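One contact in two related proteins. Structure 1 is SusD superfamily protein from Bacteroides vulgatus, which probably binds polysaccharides at the outer membrane of the bacterium: PDB 3MYV (chain A, 1.80 Å), residues A138-P143 and P155-V160. Structure 2 is putative sugar binding protein from Bacteroides vulgatus: PDB 3KEZ (chain B, 1.90 Å), residues A144-P149 and P161-V166. Structure 2 is superposed on structure 1 by the backbone atoms of these residues (RMSD 0.55 Å); each is numbered along its deposited sequence.

Structure 1 (3MYV); sequences ASLGAP and PPRSTV.
Arg157 reaches across to Gly141 and holds its carbonyl oxygen side-on with two nitrogens, NE at 2.8 Å and NH2 at 3.0 Å from Gly141 O. A bend at chi3 (72°) brings the guanidinium under CB of Leu140, which lies over one face; the two side chains cross at about a right angle. Asn448 OD1 bonds to NH2 and the backbone oxygen of Glu446 to NH1. The segments form a short antiparallel pair in the SusD fold, 155-160 leading into helix 160-177 with Thr159 as N-cap. Val160 N bonds to Ser139 O at 2.9 Å, and Gly141 N to Ser158 O at 2.8 Å. Ser139 OG, between its backbone N and carbonyl carbon (chi1 76°), bonds to Tyr130 N and lies 3.6 Å from Val160 CG2. Ser158, small and polar, suits a partly exposed position; buried Ala142 packs on Phe80 and Leu124.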
loop_
_atom_site.group_PDB
_atom_site.type_symbol
_atom_site.label_atom_id
_atom_site.label_comp_id
_atom_site.label_asym_id
_atom_site.label_seq_id
_atom_site.Cartn_x
_atom_site.Cartn_y
_atom_site.Cartn_z
ATOM N N ALA A 138 7.700 -18.774 -7.163
ATOM C CA ALA A 138 7.371 -20.189 -7.215
ATOM C C ALA A 138 6.279 -20.600 -6.239
ATOM O O ALA A 138 5.539 -21.534 -6.534
ATOM C CB ALA A 138 8.624 -21.070 -7.011
ATOM N N SER A 139 6.170 -19.911 -5.105
ATOM C CA SER A 139 5.155 -20.249 -4.100
ATOM C C SER A 139 3.759 -19.925 -4.610
ATOM O O SER A 139 3.580 -19.150 -5.540
ATOM C CB SER A 139 5.401 -19.499 -2.793
ATOM O OG SER A 139 5.007 -18.142 -2.892
ATOM N N LEU A 140 2.760 -20.525 -3.980
ATOM C CA LEU A 140 1.401 -20.271 -4.350
ATOM C C LEU A 140 0.976 -18.904 -3.853
ATOM O O LEU A 140 1.251 -18.519 -2.717
ATOM C CB LEU A 140 0.451 -21.356 -3.786
ATOM C CG LEU A 140 0.621 -22.785 -4.326
ATOM C CD1 LEU A 140 -0.323 -23.713 -3.571
ATOM C CD2 LEU A 140 0.335 -22.915 -5.828
ATOM N N GLY A 141 0.293 -18.183 -4.728
ATOM C CA GLY A 141 -0.409 -16.981 -4.361
ATOM C C GLY A 141 -1.858 -17.245 -4.029
ATOM O O GLY A 141 -2.220 -18.296 -3.516
ATOM N N ALA A 142 -2.694 -16.248 -4.283
ATOM C CA ALA A 142 -4.126 -16.418 -4.141
ATOM C C ALA A 142 -4.638 -17.021 -5.452
ATOM O O ALA A 142 -3.899 -17.091 -6.451
ATOM C CB ALA A 142 -4.779 -15.075 -3.897
ATOM N N PRO A 143 -5.907 -17.453 -5.469
ATOM C CA PRO A 143 -6.545 -17.700 -6.762
ATOM C C PRO A 143 -6.449 -16.443 -7.631
ATOM O O PRO A 143 -6.514 -15.313 -7.114
ATOM C CB PRO A 143 -8.003 -18.011 -6.377
ATOM C CG PRO A 143 -7.918 -18.538 -5.032
ATOM C CD PRO A 143 -6.805 -17.772 -4.351
ATOM N N PRO A 155 -11.912 -20.912 -8.977
ATOM C CA PRO A 155 -10.536 -20.887 -9.473
ATOM C C PRO A 155 -9.542 -21.439 -8.460
ATOM O O PRO A 155 -9.690 -21.195 -7.267
ATOM C CB PRO A 155 -10.271 -19.411 -9.723
ATOM C CG PRO A 155 -11.615 -18.776 -9.870
ATOM C CD PRO A 155 -12.544 -19.579 -9.006
ATOM N N PRO A 156 -8.544 -22.197 -8.925
ATOM C CA PRO A 156 -7.577 -22.738 -7.993
ATOM C C PRO A 156 -6.586 -21.632 -7.598
ATOM O O PRO A 156 -6.614 -20.555 -8.164
ATOM C CB PRO A 156 -6.869 -23.803 -8.840
ATOM C CG PRO A 156 -6.895 -23.210 -10.228
ATOM C CD PRO A 156 -8.277 -22.640 -10.307
ATOM N N ARG A 157 -5.677 -21.936 -6.688
ATOM C CA ARG A 157 -4.570 -21.054 -6.420
ATOM C C ARG A 157 -3.639 -21.090 -7.622
ATOM O O ARG A 157 -3.415 -22.140 -8.211
ATOM C CB ARG A 157 -3.839 -21.472 -5.151
ATOM C CG ARG A 157 -4.680 -21.370 -3.883
ATOM C CD ARG A 157 -3.896 -21.753 -2.661
ATOM N NE ARG A 157 -2.906 -20.747 -2.312
ATOM C CZ ARG A 157 -2.043 -20.817 -1.299
ATOM N NH1 ARG A 157 -1.962 -21.887 -0.499
ATOM N NH2 ARG A 157 -1.230 -19.800 -1.088
ATOM N N SER A 158 -3.135 -19.923 -8.018
ATOM C CA SER A 158 -2.066 -19.861 -8.984
ATOM C C SER A 158 -0.765 -19.477 -8.274
ATOM O O SER A 158 -0.814 -19.104 -7.104
ATOM C CB SER A 158 -2.430 -18.846 -10.062
ATOM O OG SER A 158 -3.319 -19.432 -10.979
ATOM N N THR A 159 0.387 -19.568 -8.953
ATOM C CA THR A 159 1.652 -19.178 -8.330
ATOM C C THR A 159 1.739 -17.655 -8.262
ATOM O O THR A 159 1.018 -16.936 -8.946
ATOM C CB THR A 159 2.903 -19.720 -9.060
ATOM O OG1 THR A 159 2.972 -19.162 -10.380
ATOM C CG2 THR A 159 2.861 -21.263 -9.142
ATOM N N VAL A 160 2.632 -17.184 -7.414
ATOM C CA VAL A 160 2.949 -15.763 -7.319
ATOM C C VAL A 160 3.464 -15.268 -8.678
ATOM O O VAL A 160 3.021 -14.217 -9.168
ATOM C CB VAL A 160 3.953 -15.528 -6.149
ATOM C CG1 VAL A 160 4.637 -14.136 -6.189
ATOM C CG2 VAL A 160 3.221 -15.711 -4.830
HETATM O O HOH W 1 -1.718 -16.119 -7.827
#

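Structure 2 (3KEZ); sequences ASLGVP and PARNTV. With EDO (1,2-ethanediol), chain C.
Arg163 reaches across to Gly147 and holds its carbonyl oxygen side-on with two nitrogens, NE at 2.7 Å and NH2 at 2.8 Å from Gly147 O. The chain bends at chi3 (72°), and CB of Leu146 lies over one guanidinium face, the two side chains crossing at about a right angle. Asn456 OD1 bonds to NH2 and the backbone oxygen of Lys454 to NH1. Thr165 is the N-cap of the helix that follows. Val166 N bonds to Ser145 O at 2.8 Å, and Gly147 N to Asn164 O at 2.8 Å. Ser145 OG, anti to its carbonyl carbon (chi1 -73°), bonds to Asp141, while Ser145 CB lies 4.4 Å from Val166 CG2. Asn164 uses both ends of its amide: OD1 takes the N-H of Ile150 and lies 3.7 Å from Pro149 CA, and ND2 bonds to Glu168. Buried Val148 packs on Trp82, Leu127 and Phe134.

Comparison
The sharpest difference is the turn of one serine: chi1 is 76° in Ser139(A) and -73° in Ser145(B), so the OG atoms stand 2.8 Å apart after superposition. The residue type is the same, and both serines still touch the valine across the contact, Val160(A) or Val166(B), but the hydroxyl is aimed to another side of its own backbone. The exchange of Ser158(A) for Asn164(B) changes the reach across the contact. The CB atoms coincide within the error, and OG of Ser158(A) falls near CG of Asn164(B), 1.1 Å apart, so the amide continues where the hydroxyl ends. OD1 of Asn164(B) has no counterpart in the serine; it lies 3.7 Å from Pro149(B) CA, a contact that the shorter side chain of Ser158(A) does not make with Pro143(A). These two prolines have CA atoms 0.9 Å apart after superposition, a shift to which the longer side chain may contribute. Throughout, Leu140(A), Arg157(A) and Thr159(A) and their counterparts keep their places, and both arginines keep the two-nitrogen grip on the glycine oxygen. At buried Ala142(A), Val148(B) adds CG1 and CG2 beyond a shared CB position, a larger apolar side chain, whereas at exposed Pro156(A) the ring atoms CG and CD have no counterpart in Ala162(B).

Structure 2 (3KEZ)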
loop_
_atom_site.group_PDB
_atom_site.type_symbol
_atom_site.label_atom_id
_atom_site.label_comp_id
_atom_site.label_asym_id
_atom_site.label_seq_id
_atom_site.Cartn_x
_atom_site.Cartn_y
_atom_site.Cartn_z
ATOM N N ALA B 144 7.632 -18.996 -7.173
ATOM C CA ALA B 144 7.231 -20.383 -7.410
ATOM C C ALA B 144 6.147 -20.866 -6.416
ATOM O O ALA B 144 5.364 -21.726 -6.749
ATOM C CB ALA B 144 8.416 -21.292 -7.384
ATOM N N SER B 145 6.110 -20.319 -5.215
ATOM C CA SER B 145 5.067 -20.659 -4.252
ATOM C C SER B 145 3.659 -20.287 -4.737
ATOM O O SER B 145 3.473 -19.565 -5.702
ATOM C CB SER B 145 5.328 -19.917 -2.935
ATOM O OG SER B 145 6.434 -20.503 -2.272
ATOM N N LEU B 146 2.673 -20.760 -4.016
ATOM C CA LEU B 146 1.286 -20.428 -4.303
ATOM C C LEU B 146 0.963 -18.994 -3.834
ATOM O O LEU B 146 1.265 -18.629 -2.694
ATOM C CB LEU B 146 0.384 -21.414 -3.589
ATOM C CG LEU B 146 0.446 -22.864 -4.061
ATOM C CD1 LEU B 146 -0.448 -23.705 -3.171
ATOM C CD2 LEU B 146 -0.007 -22.996 -5.504
ATOM N N GLY B 147 0.406 -18.196 -4.742
ATOM C CA GLY B 147 -0.228 -16.942 -4.405
ATOM C C GLY B 147 -1.703 -17.195 -4.092
ATOM O O GLY B 147 -2.025 -17.986 -3.189
ATOM N N VAL B 148 -2.575 -16.544 -4.858
ATOM C CA VAL B 148 -4.033 -16.691 -4.728
ATOM C C VAL B 148 -4.639 -16.842 -6.126
ATOM O O VAL B 148 -3.941 -16.662 -7.119
ATOM C CB VAL B 148 -4.641 -15.485 -4.030
ATOM C CG1 VAL B 148 -4.049 -15.325 -2.612
ATOM C CG2 VAL B 148 -4.402 -14.217 -4.884
ATOM N N PRO B 149 -5.943 -17.160 -6.223
ATOM C CA PRO B 149 -6.552 -17.157 -7.537
ATOM C C PRO B 149 -6.624 -15.796 -8.192
ATOM O O PRO B 149 -7.081 -14.834 -7.584
ATOM C CB PRO B 149 -7.990 -17.655 -7.267
ATOM C CG PRO B 149 -7.863 -18.483 -6.025
ATOM C CD PRO B 149 -6.851 -17.723 -5.205
ATOM N N PRO B 161 -11.974 -21.599 -8.410
ATOM C CA PRO B 161 -10.620 -21.506 -8.913
ATOM C C PRO B 161 -9.577 -22.018 -7.916
ATOM O O PRO B 161 -9.774 -21.956 -6.696
ATOM C CB PRO B 161 -10.452 -20.003 -9.189
ATOM C CG PRO B 161 -11.316 -19.352 -8.214
ATOM C CD PRO B 161 -12.445 -20.303 -7.892
ATOM N N ALA B 162 -8.493 -22.540 -8.471
ATOM C CA ALA B 162 -7.323 -22.937 -7.706
ATOM C C ALA B 162 -6.403 -21.707 -7.609
ATOM O O ALA B 162 -6.532 -20.717 -8.373
ATOM C CB ALA B 162 -6.591 -24.068 -8.412
ATOM N N ARG B 163 -5.456 -21.788 -6.679
ATOM C CA ARG B 163 -4.513 -20.718 -6.449
ATOM C C ARG B 163 -3.516 -20.674 -7.618
ATOM O O ARG B 163 -3.010 -21.711 -8.048
ATOM C CB ARG B 163 -3.777 -20.975 -5.132
ATOM C CG ARG B 163 -4.663 -20.867 -3.920
ATOM C CD ARG B 163 -3.947 -21.281 -2.660
ATOM N NE ARG B 163 -2.964 -20.290 -2.247
ATOM C CZ ARG B 163 -2.191 -20.388 -1.178
ATOM N NH1 ARG B 163 -2.283 -21.439 -0.379
ATOM N NH2 ARG B 163 -1.308 -19.413 -0.917
ATOM N N ASN B 164 -3.293 -19.493 -8.179
ATOM C CA ASN B 164 -2.156 -19.301 -9.095
ATOM C C ASN B 164 -0.839 -19.149 -8.315
ATOM O O ASN B 164 -0.840 -19.062 -7.081
ATOM C CB ASN B 164 -2.421 -18.076 -9.949
ATOM C CG ASN B 164 -3.538 -18.314 -10.911
ATOM O OD1 ASN B 164 -4.721 -18.061 -10.613
ATOM N ND2 ASN B 164 -3.192 -18.907 -12.029
ATOM N N THR B 165 0.286 -19.093 -9.012
ATOM C CA THR B 165 1.539 -18.938 -8.313
ATOM C C THR B 165 1.749 -17.470 -7.972
ATOM O O THR B 165 1.109 -16.555 -8.569
ATOM C CB THR B 165 2.733 -19.449 -9.127
ATOM O OG1 THR B 165 2.825 -18.682 -10.318
ATOM C CG2 THR B 165 2.601 -20.964 -9.433
ATOM N N VAL B 166 2.640 -17.236 -7.015
ATOM C CA VAL B 166 3.040 -15.877 -6.686
ATOM C C VAL B 166 3.564 -15.168 -7.963
ATOM O O VAL B 166 3.211 -14.024 -8.207
ATOM C CB VAL B 166 4.046 -15.833 -5.521
ATOM C CG1 VAL B 166 4.723 -14.489 -5.452
ATOM C CG2 VAL B 166 3.379 -16.227 -4.181
HETATM C C1 EDO C . 2.786 -21.776 -0.088
HETATM O O1 EDO C . 3.031 -22.288 -1.407
HETATM C C2 EDO C . 2.270 -20.330 -0.063
HETATM O O2 EDO C . 3.029 -19.367 -0.827
#